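Local coordinates for protein adhesin (Streptococcus sanguinis SK1 = NCTC 7863, PDB 6VT2) that binds sialylated glycans through tandem Siglec-like modules, and so probably attaches the streptococcus to sialoglycan-bearing host targets, at residues R212-R218 and R317-Q323; T249-L253 and K296-K300; L256-T262 and T279-I285. One frame throughout, in Å; residues are numbered along the deposited sequence.

Contact 1: residues R212-R218 and R317-Q323; sequences RDYIFYR and RIVFANQ
Phe216 and Ile318 fit together on the inward side of this parallel strand pair. Ile318 spreads its branches along the CG, CD1 and CE1 side of the Phe216 ring, and its CG2 comes within 3.6 Å of Phe216 CD1. On the other side of the sheet the small Ala321 makes a hollow. Ile215 CG2 enters it, 3.7 Å from Ala321 CB. Tyr217 lays its CD1-CE1 side against the same methyl, and one face of its ring rests on Ile215 CG2. Val319 turns CG2 towards the Asp213 carboxylate.

Backbone bonds join the strands in a parallel ladder, among them Tyr214 N to Arg317 O and Phe216 N to Val319 O. Side-chain bonds lie near each end. Arg317 NE reaches Asp213 OD1 and Arg317 NH2 reaches Asp213 OD2, each at 2.7 Å, on the syn side but tilted out of the carboxylate plane. A bend at chi3 (-61°) brings the guanidinium round. At the other end Gln323 NE2 gives a straight bond to Arg218 O (2.9 Å, 173°), while Arg218 uses NE and NH2 on the carbonyls of Leu289 and Lys287. The chemistry is thus divided: the salt bridge lies on the Asp213 face, while Tyr214, Phe216, Ile318 and Phe320 turn a largely apolar face to the core, and Phe320 also touches the sialic acid.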
loop_
_atom_site.group_PDB
_atom_site.type_symbol
_atom_site.label_atom_id
_atom_site.label_comp_id
_atom_site.label_asym_id
_atom_site.label_seq_id
_atom_site.Cartn_x
_atom_site.Cartn_y
_atom_site.Cartn_z
ATOM N N ARG A 212 -10.887 22.595 -12.133
ATOM C CA ARG A 212 -9.879 23.377 -11.467
ATOM C C ARG A 212 -9.198 24.332 -12.440
ATOM O O ARG A 212 -8.856 23.978 -13.568
ATOM C CB ARG A 212 -8.824 22.454 -10.866
ATOM C CG ARG A 212 -7.750 23.135 -10.082
ATOM C CD ARG A 212 -7.149 22.145 -9.113
ATOM N NE ARG A 212 -6.027 22.735 -8.421
ATOM C CZ ARG A 212 -5.114 22.055 -7.773
ATOM N NH1 ARG A 212 -5.222 20.732 -7.703
ATOM N NH2 ARG A 212 -4.106 22.688 -7.202
ATOM N N ASP A 213 -8.895 25.519 -11.941
ATOM C CA ASP A 213 -8.114 26.490 -12.670
ATOM C C ASP A 213 -6.731 26.508 -12.054
ATOM O O ASP A 213 -6.574 26.803 -10.869
ATOM C CB ASP A 213 -8.730 27.875 -12.566
ATOM C CG ASP A 213 -9.888 28.061 -13.491
ATOM O OD1 ASP A 213 -10.164 27.152 -14.312
ATOM O OD2 ASP A 213 -10.528 29.121 -13.387
ATOM N N TYR A 214 -5.745 26.165 -12.834
ATOM C CA TYR A 214 -4.357 26.237 -12.406
ATOM C C TYR A 214 -3.745 27.521 -12.876
ATOM O O TYR A 214 -3.764 27.808 -14.071
ATOM C CB TYR A 214 -3.604 25.038 -12.951
ATOM C CG TYR A 214 -4.047 23.712 -12.447
ATOM C CD1 TYR A 214 -3.450 23.125 -11.353
ATOM C CD2 TYR A 214 -5.019 22.990 -13.144
ATOM C CE1 TYR A 214 -3.840 21.834 -10.977
ATOM C CE2 TYR A 214 -5.400 21.714 -12.733
ATOM C CZ TYR A 214 -4.835 21.189 -11.637
ATOM O OH TYR A 214 -5.181 19.922 -11.230
ATOM N N ILE A 215 -3.256 28.308 -11.933
ATOM C CA ILE A 215 -2.760 29.621 -12.258
ATOM C C ILE A 215 -1.315 29.482 -12.651
ATOM O O ILE A 215 -0.531 28.889 -11.906
ATOM C CB ILE A 215 -2.874 30.555 -11.073
ATOM C CG1 ILE A 215 -4.310 30.827 -10.763
ATOM C CG2 ILE A 215 -2.225 31.883 -11.437
ATOM C CD1 ILE A 215 -4.475 31.504 -9.358
ATOM N N PHE A 216 -0.960 30.072 -13.794
ATOM C CA PHE A 216 0.414 30.143 -14.242
ATOM C C PHE A 216 0.733 31.608 -14.384
ATOM O O PHE A 216 0.071 32.323 -15.123
ATOM C CB PHE A 216 0.628 29.405 -15.565
ATOM C CG PHE A 216 0.789 27.945 -15.393
ATOM C CD1 PHE A 216 -0.231 27.112 -14.942
ATOM C CD2 PHE A 216 2.001 27.370 -15.726
ATOM C CE1 PHE A 216 0.004 25.738 -14.808
ATOM C CE2 PHE A 216 2.224 26.036 -15.509
ATOM C CZ PHE A 216 1.218 25.239 -15.101
ATOM N N TYR A 217 1.778 32.028 -13.744
ATOM C CA TYR A 217 2.201 33.413 -13.826
ATOM C C TYR A 217 3.052 33.581 -15.053
ATOM O O TYR A 217 4.019 32.831 -15.244
ATOM C CB TYR A 217 2.999 33.785 -12.569
ATOM C CG TYR A 217 2.101 33.823 -11.387
ATOM C CD1 TYR A 217 1.291 34.886 -11.111
ATOM C CD2 TYR A 217 1.999 32.705 -10.587
ATOM C CE1 TYR A 217 0.426 34.851 -10.057
ATOM C CE2 TYR A 217 1.116 32.677 -9.543
ATOM C CZ TYR A 217 0.360 33.768 -9.266
ATOM O OH TYR A 217 -0.560 33.716 -8.239
ATOM N N ARG A 218 2.738 34.578 -15.863
ATOM C CA ARG A 218 3.477 34.802 -17.085
ATOM C C ARG A 218 4.955 34.960 -16.768
ATOM O O ARG A 218 5.333 35.699 -15.878
ATOM C CB ARG A 218 2.923 36.045 -17.802
ATOM C CG ARG A 218 1.475 35.833 -18.215
ATOM C CD ARG A 218 0.767 37.152 -18.566
ATOM N NE ARG A 218 1.392 37.821 -19.673
ATOM C CZ ARG A 218 2.002 39.012 -19.604
ATOM N NH1 ARG A 218 2.018 39.686 -18.482
ATOM N NH2 ARG A 218 2.547 39.561 -20.644
ATOM N N ARG A 317 -8.471 24.035 -16.501
ATOM C CA ARG A 317 -7.901 25.150 -17.218
ATOM C C ARG A 317 -6.563 25.547 -16.648
ATOM O O ARG A 317 -6.280 25.352 -15.485
ATOM C CB ARG A 317 -8.804 26.409 -17.162
ATOM C CG ARG A 317 -10.274 26.092 -17.531
ATOM C CD ARG A 317 -11.085 27.328 -17.796
ATOM N NE ARG A 317 -11.143 28.172 -16.636
ATOM C CZ ARG A 317 -11.781 29.345 -16.639
ATOM N NH1 ARG A 317 -12.401 29.763 -17.736
ATOM N NH2 ARG A 317 -11.778 30.077 -15.559
ATOM N N ILE A 318 -5.759 26.087 -17.515
ATOM C CA ILE A 318 -4.633 26.921 -17.131
ATOM C C ILE A 318 -5.081 28.343 -17.343
ATOM O O ILE A 318 -5.502 28.686 -18.441
ATOM C CB ILE A 318 -3.371 26.570 -17.931
ATOM C CG1 ILE A 318 -2.835 25.285 -17.361
ATOM C CG2 ILE A 318 -2.324 27.720 -17.841
ATOM C CD1 ILE A 318 -1.712 24.688 -18.200
ATOM N N VAL A 319 -4.897 29.195 -16.329
ATOM C CA VAL A 319 -5.268 30.601 -16.383
ATOM C C VAL A 319 -4.014 31.418 -16.142
ATOM O O VAL A 319 -3.281 31.170 -15.191
ATOM C CB VAL A 319 -6.377 30.954 -15.386
ATOM C CG1 VAL A 319 -6.656 32.431 -15.429
ATOM C CG2 VAL A 319 -7.625 30.124 -15.781
ATOM N N PHE A 320 -3.779 32.379 -17.004
ATOM C CA PHE A 320 -2.561 33.177 -16.960
ATOM C C PHE A 320 -2.739 34.301 -15.956
ATOM O O PHE A 320 -3.810 34.902 -15.842
ATOM C CB PHE A 320 -2.217 33.787 -18.322
ATOM C CG PHE A 320 -2.332 32.871 -19.500
ATOM C CD1 PHE A 320 -2.262 31.484 -19.402
ATOM C CD2 PHE A 320 -2.469 33.418 -20.730
ATOM C CE1 PHE A 320 -2.415 30.683 -20.537
ATOM C CE2 PHE A 320 -2.598 32.638 -21.855
ATOM C CZ PHE A 320 -2.585 31.270 -21.741
ATOM N N ALA A 321 -1.691 34.600 -15.256
ATOM C CA ALA A 321 -1.673 35.743 -14.355
ATOM C C ALA A 321 -0.432 36.578 -14.577
ATOM O O ALA A 321 0.637 36.081 -14.882
ATOM C CB ALA A 321 -1.734 35.284 -12.927
ATOM N N ASN A 322 -0.586 37.864 -14.339
ATOM C CA ASN A 322 0.556 38.751 -14.373
ATOM C C ASN A 322 1.341 38.574 -13.101
ATOM O O ASN A 322 0.769 38.359 -12.027
ATOM C CB ASN A 322 0.109 40.195 -14.468
ATOM C CG ASN A 322 -0.579 40.507 -15.731
ATOM O OD1 ASN A 322 -0.105 40.184 -16.820
ATOM N ND2 ASN A 322 -1.713 41.129 -15.626
ATOM N N GLN A 323 2.636 38.794 -13.191
ATOM C CA GLN A 323 3.461 38.713 -11.990
ATOM C C GLN A 323 3.044 39.675 -10.901
ATOM O O GLN A 323 3.212 39.355 -9.711
ATOM C CB GLN A 323 4.930 38.932 -12.346
ATOM C CG GLN A 323 5.485 37.699 -13.012
ATOM C CD GLN A 323 6.935 37.814 -13.332
ATOM O OE1 GLN A 323 7.701 38.541 -12.618
ATOM N NE2 GLN A 323 7.356 37.170 -14.414
#

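Contact 2: residues T249-L253 and K296-K300; sequences TYNTL and KYTFK. With SIA (N-acetyl-alpha-neuraminic acid), chain C.
Thr249 stands between Tyr297 and Phe299, and its side chain meets protein, sugar and water. Thr249 CB lies 3.8 Å from Thr298 O. Thr249 CG2, anti to the backbone N, goes down between the strand residues, 3.4 Å from sialic acid O8 and 3.5 Å from Thr298 O. It sits over one face of the Phe299 ring, 3.8 Å from the centroid in a CH-pi contact, and also touches Tyr297 CB. Thr249 OG1 turns the other way. Thr249 OG1 is hydrogen-bonded to sialic acid O8 at 2.8 Å, to a water that also donates to Thr298 O, and to Ala245 O one turn back in the helix.

Leu253 packs against both rings, CD1 on Tyr297 and CD2 on Phe299. Thr252 crosses Tyr297 at about a right angle.

Lys296 O accepts from sialic acid N5. Thr298 N donates to sialic acid O1A at 2.8 Å, and Thr298 OG1 to O1B at 2.7 Å. Lys296 NZ lies 4.1 Å from sialic acid O1B and may add a favourable field. Tyr297-Thr298-Phe299-Lys300 probably corresponds to the sialic-acid-reading strand motif of Siglec-like adhesins. Methyl and ring contacts thus join helix to strand, while Thr249 OG1, Lys296 O and Thr298 hold the sugar.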
loop_
_atom_site.group_PDB
_atom_site.type_symbol
_atom_site.label_atom_id
_atom_site.label_comp_id
_atom_site.label_asym_id
_atom_site.label_seq_id
_atom_site.Cartn_x
_atom_site.Cartn_y
_atom_site.Cartn_z
ATOM N N THR A 249 -5.914 22.132 -28.044
ATOM C CA THR A 249 -5.452 22.851 -26.844
ATOM C C THR A 249 -4.204 22.211 -26.277
ATOM O O THR A 249 -3.230 22.905 -25.909
ATOM C CB THR A 249 -6.527 22.915 -25.784
ATOM O OG1 THR A 249 -7.637 23.532 -26.417
ATOM C CG2 THR A 249 -6.110 23.787 -24.579
ATOM N N TYR A 250 -4.248 20.887 -26.171
ATOM C CA TYR A 250 -3.110 20.115 -25.734
ATOM C C TYR A 250 -1.884 20.444 -26.556
ATOM O O TYR A 250 -0.823 20.693 -25.996
ATOM C CB TYR A 250 -3.438 18.638 -25.801
ATOM C CG TYR A 250 -2.314 17.699 -25.532
ATOM C CD1 TYR A 250 -1.770 17.554 -24.284
ATOM C CD2 TYR A 250 -1.790 16.948 -26.560
ATOM C CE1 TYR A 250 -0.775 16.680 -24.063
ATOM C CE2 TYR A 250 -0.769 16.059 -26.337
ATOM C CZ TYR A 250 -0.280 15.930 -25.108
ATOM O OH TYR A 250 0.730 15.017 -24.880
ATOM N N ASN A 251 -1.989 20.396 -27.886
ATOM C CA ASN A 251 -0.842 20.614 -28.730
ATOM C C ASN A 251 -0.395 22.057 -28.667
ATOM O O ASN A 251 0.793 22.304 -28.764
ATOM C CB ASN A 251 -1.170 20.149 -30.146
ATOM C CG ASN A 251 -1.141 18.615 -30.249
ATOM O OD1 ASN A 251 -0.119 17.994 -30.036
ATOM N ND2 ASN A 251 -2.265 18.024 -30.572
ATOM N N THR A 252 -1.311 23.005 -28.449
ATOM C CA THR A 252 -0.916 24.395 -28.217
ATOM C C THR A 252 -0.044 24.484 -26.989
ATOM O O THR A 252 1.007 25.133 -27.012
ATOM C CB THR A 252 -2.135 25.276 -28.068
ATOM O OG1 THR A 252 -2.869 25.282 -29.306
ATOM C CG2 THR A 252 -1.748 26.715 -27.736
ATOM N N LEU A 253 -0.441 23.835 -25.912
ATOM C CA LEU A 253 0.415 23.927 -24.733
ATOM C C LEU A 253 1.748 23.251 -24.963
ATOM O O LEU A 253 2.798 23.766 -24.540
ATOM C CB LEU A 253 -0.268 23.323 -23.515
ATOM C CG LEU A 253 0.309 23.738 -22.184
ATOM C CD1 LEU A 253 -0.148 25.146 -21.915
ATOM C CD2 LEU A 253 -0.089 22.815 -21.053
ATOM N N LYS A 296 -6.095 32.066 -21.225
ATOM C CA LYS A 296 -6.428 30.793 -20.629
ATOM C C LYS A 296 -6.413 29.719 -21.693
ATOM O O LYS A 296 -6.433 29.984 -22.899
ATOM C CB LYS A 296 -7.797 30.787 -19.973
ATOM C CG LYS A 296 -8.884 31.062 -20.967
ATOM C CD LYS A 296 -10.306 30.832 -20.465
ATOM C CE LYS A 296 -11.261 31.463 -21.475
ATOM N NZ LYS A 296 -12.682 31.241 -21.213
ATOM N N TYR A 297 -6.276 28.505 -21.214
ATOM C CA TYR A 297 -6.451 27.332 -22.034
ATOM C C TYR A 297 -7.400 26.413 -21.297
ATOM O O TYR A 297 -7.220 26.129 -20.103
ATOM C CB TYR A 297 -5.150 26.592 -22.284
ATOM C CG TYR A 297 -4.146 27.312 -23.095
ATOM C CD1 TYR A 297 -4.426 27.700 -24.391
ATOM C CD2 TYR A 297 -2.923 27.648 -22.578
ATOM C CE1 TYR A 297 -3.524 28.339 -25.173
ATOM C CE2 TYR A 297 -1.991 28.306 -23.370
ATOM C CZ TYR A 297 -2.289 28.650 -24.646
ATOM O OH TYR A 297 -1.429 29.332 -25.442
ATOM N N THR A 298 -8.420 25.965 -22.004
ATOM C CA THR A 298 -9.440 25.059 -21.471
ATOM C C THR A 298 -9.224 23.685 -22.066
ATOM O O THR A 298 -9.329 23.509 -23.284
ATOM C CB THR A 298 -10.824 25.577 -21.807
ATOM O OG1 THR A 298 -10.937 26.946 -21.343
ATOM C CG2 THR A 298 -11.892 24.686 -21.069
ATOM N N PHE A 299 -8.774 22.769 -21.232
ATOM C CA PHE A 299 -8.416 21.425 -21.619
ATOM C C PHE A 299 -9.571 20.484 -21.359
ATOM O O PHE A 299 -10.415 20.729 -20.497
ATOM C CB PHE A 299 -7.204 20.934 -20.816
ATOM C CG PHE A 299 -5.977 21.746 -21.018
ATOM C CD1 PHE A 299 -5.729 22.852 -20.222
ATOM C CD2 PHE A 299 -5.067 21.420 -21.975
ATOM C CE1 PHE A 299 -4.633 23.626 -20.407
ATOM C CE2 PHE A 299 -3.913 22.158 -22.120
ATOM C CZ PHE A 299 -3.707 23.284 -21.348
ATOM N N LYS A 300 -9.519 19.349 -22.040
ATOM C CA LYS A 300 -10.437 18.252 -21.796
ATOM C C LYS A 300 -9.566 17.024 -21.626
ATOM O O LYS A 300 -8.716 16.720 -22.475
ATOM C CB LYS A 300 -11.421 18.106 -22.978
ATOM C CG LYS A 300 -12.325 19.353 -23.148
ATOM C CD LYS A 300 -13.619 19.039 -23.859
ATOM C CE LYS A 300 -13.410 18.667 -25.327
ATOM N NZ LYS A 300 -14.603 17.954 -25.899
HETATM C C1 SIA C . -9.942 28.118 -24.434
HETATM C C2 SIA C . -10.151 28.862 -25.825
HETATM C C3 SIA C . -10.225 30.393 -25.718
HETATM C C4 SIA C . -8.916 30.999 -25.214
HETATM C C5 SIA C . -7.740 30.568 -26.098
HETATM C C6 SIA C . -7.742 29.031 -26.298
HETATM C C7 SIA C . -6.770 28.546 -27.391
HETATM C C8 SIA C . -7.071 27.066 -27.727
HETATM C C9 SIA C . -5.986 26.454 -28.604
HETATM C C10 SIA C . -5.607 31.838 -26.037
HETATM C C11 SIA C . -4.346 32.165 -25.229
HETATM N N5 SIA C . -6.484 30.976 -25.467
HETATM O O1A SIA C . -9.179 27.112 -24.500
HETATM O O1B SIA C . -10.556 28.567 -23.444
HETATM O O4 SIA C . -8.943 32.438 -25.218
HETATM O O6 SIA C . -9.022 28.557 -26.715
HETATM O O7 SIA C . -6.858 29.389 -28.533
HETATM O O8 SIA C . -7.262 26.305 -26.533
HETATM O O9 SIA C . -6.440 25.201 -29.126
HETATM O O10 SIA C . -5.807 32.337 -27.137
HETATM O O HOH W 1 -9.848 21.994 -25.337
#

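Contact 3: residues L256-T262 and T279-I285; sequences LGFTFNT and TTIRGTI
The Phe258 ring lies flat on the backbone of Gly283. Gly283 CA sits over its centre, 3.5 Å from the centroid and 12° off the normal, with Thr284 N over the same face. Ile281 CG2 comes to the ring edge. Ile285 CD1 meets Phe258 CZ at 3.6 Å, approaching obliquely. Gly283 has no side chain, and the ring closes directly on its backbone. The Phe260 ring lies beside Ile281, pointing the same way. Ile281 CG1 is over one face, 4.1 Å from the centroid, and Ile281 CD1 reaches Phe260 CE2 at 3.5 Å.

The strands themselves form a short antiparallel ladder. Thr259 and Arg282 form one hydrogen-bonded pair, and Asn261 and Thr280 form the other. Phe260 and Ile281 face each other between them as a non-hydrogen-bonded pair. Beyond the ladder, Thr262 OG1 and Thr279 OG1 share a hydrogen bond of 2.8 Å. At the other end, a water accepts from Thr284 N and donates to Leu256 O, bridging the chains where they part. Another water joins Thr259 OG1 to Thr280 O, on the side of the sheet that carries Arg282. That arginine extends away to a salt bridge with Glu221.

Gly257, with positive phi, ends helix 244-255 in a Schellman motif and turns the chain into edge strand 259-261. Strand 277-283 lies between this edge and strand 222-229. Leu253 of the helix packs on Phe258, Phe260 and Ile281, while Phe316 of strand 314-321 touches Ile281 from the facing sheet.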
loop_
_atom_site.group_PDB
_atom_site.type_symbol
_atom_site.label_atom_id
_atom_site.label_comp_id
_atom_site.label_asym_id
_atom_site.label_seq_id
_atom_site.Cartn_x
_atom_site.Cartn_y
_atom_site.Cartn_z
ATOM N N LEU A 256 4.175 25.592 -26.552
ATOM C CA LEU A 256 4.800 26.559 -25.683
ATOM C C LEU A 256 5.946 25.976 -24.897
ATOM O O LEU A 256 6.579 26.714 -24.143
ATOM C CB LEU A 256 3.790 27.093 -24.671
ATOM C CG LEU A 256 2.614 27.873 -25.205
ATOM C CD1 LEU A 256 1.716 28.335 -24.025
ATOM C CD2 LEU A 256 3.115 29.032 -25.995
ATOM N N GLY A 257 6.198 24.685 -25.000
ATOM C CA GLY A 257 7.278 24.046 -24.297
ATOM C C GLY A 257 6.882 23.366 -23.014
ATOM O O GLY A 257 7.762 23.053 -22.226
ATOM N N PHE A 258 5.595 23.086 -22.801
ATOM C CA PHE A 258 5.182 22.370 -21.613
ATOM C C PHE A 258 5.425 20.894 -21.753
ATOM O O PHE A 258 5.461 20.351 -22.861
ATOM C CB PHE A 258 3.693 22.582 -21.376
ATOM C CG PHE A 258 3.374 23.889 -20.764
ATOM C CD1 PHE A 258 3.603 25.092 -21.419
ATOM C CD2 PHE A 258 2.819 23.917 -19.509
ATOM C CE1 PHE A 258 3.264 26.300 -20.790
ATOM C CE2 PHE A 258 2.492 25.124 -18.906
ATOM C CZ PHE A 258 2.754 26.326 -19.531
ATOM N N THR A 259 5.519 20.235 -20.606
ATOM C CA THR A 259 5.583 18.791 -20.551
ATOM C C THR A 259 4.459 18.252 -19.710
ATOM O O THR A 259 3.954 18.931 -18.824
ATOM C CB THR A 259 6.912 18.272 -19.984
ATOM O OG1 THR A 259 7.052 18.694 -18.617
ATOM C CG2 THR A 259 8.066 18.761 -20.819
ATOM N N PHE A 260 4.075 17.023 -20.034
ATOM C CA PHE A 260 3.024 16.272 -19.352
ATOM C C PHE A 260 3.665 14.964 -18.926
ATOM O O PHE A 260 4.170 14.271 -19.709
ATOM C CB PHE A 260 1.864 15.906 -20.273
ATOM C CG PHE A 260 0.959 17.047 -20.609
ATOM C CD1 PHE A 260 1.398 18.079 -21.394
ATOM C CD2 PHE A 260 -0.350 17.053 -20.196
ATOM C CE1 PHE A 260 0.571 19.135 -21.695
ATOM C CE2 PHE A 260 -1.164 18.112 -20.495
ATOM C CZ PHE A 260 -0.694 19.155 -21.226
ATOM N N ASN A 261 3.733 14.752 -17.653
ATOM C CA ASN A 261 4.354 13.484 -17.188
ATOM C C ASN A 261 3.439 12.737 -16.145
ATOM O O ASN A 261 2.827 13.274 -15.135
ATOM C CB ASN A 261 5.712 13.747 -16.551
ATOM C CG ASN A 261 6.421 12.455 -16.202
ATOM O OD1 ASN A 261 6.621 12.174 -15.040
ATOM N ND2 ASN A 261 6.803 11.663 -17.192
ATOM N N THR A 262 3.123 11.481 -16.452
ATOM C CA THR A 262 2.241 10.682 -15.585
ATOM C C THR A 262 3.017 9.460 -15.316
ATOM O O THR A 262 2.923 8.448 -15.905
ATOM C CB THR A 262 0.979 10.225 -16.282
ATOM O OG1 THR A 262 0.453 11.426 -16.797
ATOM C CG2 THR A 262 0.040 9.506 -15.351
ATOM N N THR A 279 -0.763 13.287 -12.874
ATOM C CA THR A 279 -0.185 13.829 -14.100
ATOM C C THR A 279 0.338 15.221 -13.717
ATOM O O THR A 279 -0.402 16.015 -13.123
ATOM C CB THR A 279 -1.193 13.964 -15.231
ATOM O OG1 THR A 279 -1.730 12.667 -15.611
ATOM C CG2 THR A 279 -0.531 14.606 -16.433
ATOM N N THR A 280 1.601 15.493 -13.997
ATOM C CA THR A 280 2.187 16.810 -13.744
ATOM C C THR A 280 2.390 17.501 -15.067
ATOM O O THR A 280 2.930 16.917 -16.007
ATOM C CB THR A 280 3.494 16.687 -13.021
ATOM O OG1 THR A 280 3.247 16.098 -11.733
ATOM C CG2 THR A 280 4.107 18.045 -12.749
ATOM N N ILE A 281 1.856 18.693 -15.155
ATOM C CA ILE A 281 2.007 19.581 -16.283
ATOM C C ILE A 281 2.978 20.651 -15.847
ATOM O O ILE A 281 2.727 21.333 -14.863
ATOM C CB ILE A 281 0.665 20.189 -16.688
ATOM C CG1 ILE A 281 -0.378 19.106 -17.028
ATOM C CG2 ILE A 281 0.869 21.100 -17.853
ATOM C CD1 ILE A 281 -1.733 19.626 -17.361
ATOM N N ARG A 282 4.049 20.826 -16.593
ATOM C CA ARG A 282 5.098 21.789 -16.256
ATOM C C ARG A 282 5.372 22.679 -17.450
ATOM O O ARG A 282 5.583 22.202 -18.564
ATOM C CB ARG A 282 6.309 21.010 -15.863
ATOM C CG ARG A 282 7.550 21.898 -15.574
ATOM C CD ARG A 282 8.754 21.056 -15.223
ATOM N NE ARG A 282 9.858 21.985 -15.022
ATOM C CZ ARG A 282 11.067 21.633 -14.611
ATOM N NH1 ARG A 282 11.989 22.602 -14.450
ATOM N NH2 ARG A 282 11.356 20.328 -14.376
ATOM N N GLY A 283 5.473 23.965 -17.194
ATOM C CA GLY A 283 5.912 24.843 -18.242
ATOM C C GLY A 283 5.789 26.290 -17.842
ATOM O O GLY A 283 5.358 26.606 -16.740
ATOM N N THR A 284 6.066 27.165 -18.809
ATOM C CA THR A 284 6.007 28.601 -18.629
ATOM C C THR A 284 5.107 29.203 -19.689
ATOM O O THR A 284 5.352 29.024 -20.877
ATOM C CB THR A 284 7.399 29.197 -18.730
ATOM O OG1 THR A 284 8.253 28.611 -17.738
ATOM C CG2 THR A 284 7.379 30.727 -18.450
ATOM N N ILE A 285 4.113 29.942 -19.262
ATOM C CA ILE A 285 3.405 30.804 -20.179
ATOM C C ILE A 285 4.290 32.005 -20.451
ATOM O O ILE A 285 4.551 32.789 -19.531
ATOM C CB ILE A 285 2.071 31.228 -19.572
ATOM C CG1 ILE A 285 1.155 30.052 -19.306
ATOM C CG2 ILE A 285 1.355 32.240 -20.503
ATOM C CD1 ILE A 285 0.794 29.187 -20.491
HETATM O O HOH W 2 7.226 25.922 -21.113
HETATM O O HOH W 3 7.698 29.331 -22.311
HETATM O O HOH W 4 5.632 17.498 -16.510
HETATM O O HOH W 5 3.134 13.320 -11.862
#

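All three contacts belong to the second Siglec-like module of the chain. Contact 3 is nested inside the loop closed by contact 2, and contact 2 inside that of contact 1. Their centres lie about 11 to 13 Å apart. Contacts 1 and 2 share the mixed sheet, where strands 314-321 and 296-305 are neighbours. Contact 3 belongs to the other, antiparallel sheet. Helix 244-255 leads from contact 2 straight into contact 3. Phe216, Phe258, Leu253, Tyr297, Phe320 and Ile285 meet where the three come together. Tyr297 and Phe320 touch both the sugar and these core residues, so the sialic acid site appears to rest on an apolar core that joins both sheets and the helix.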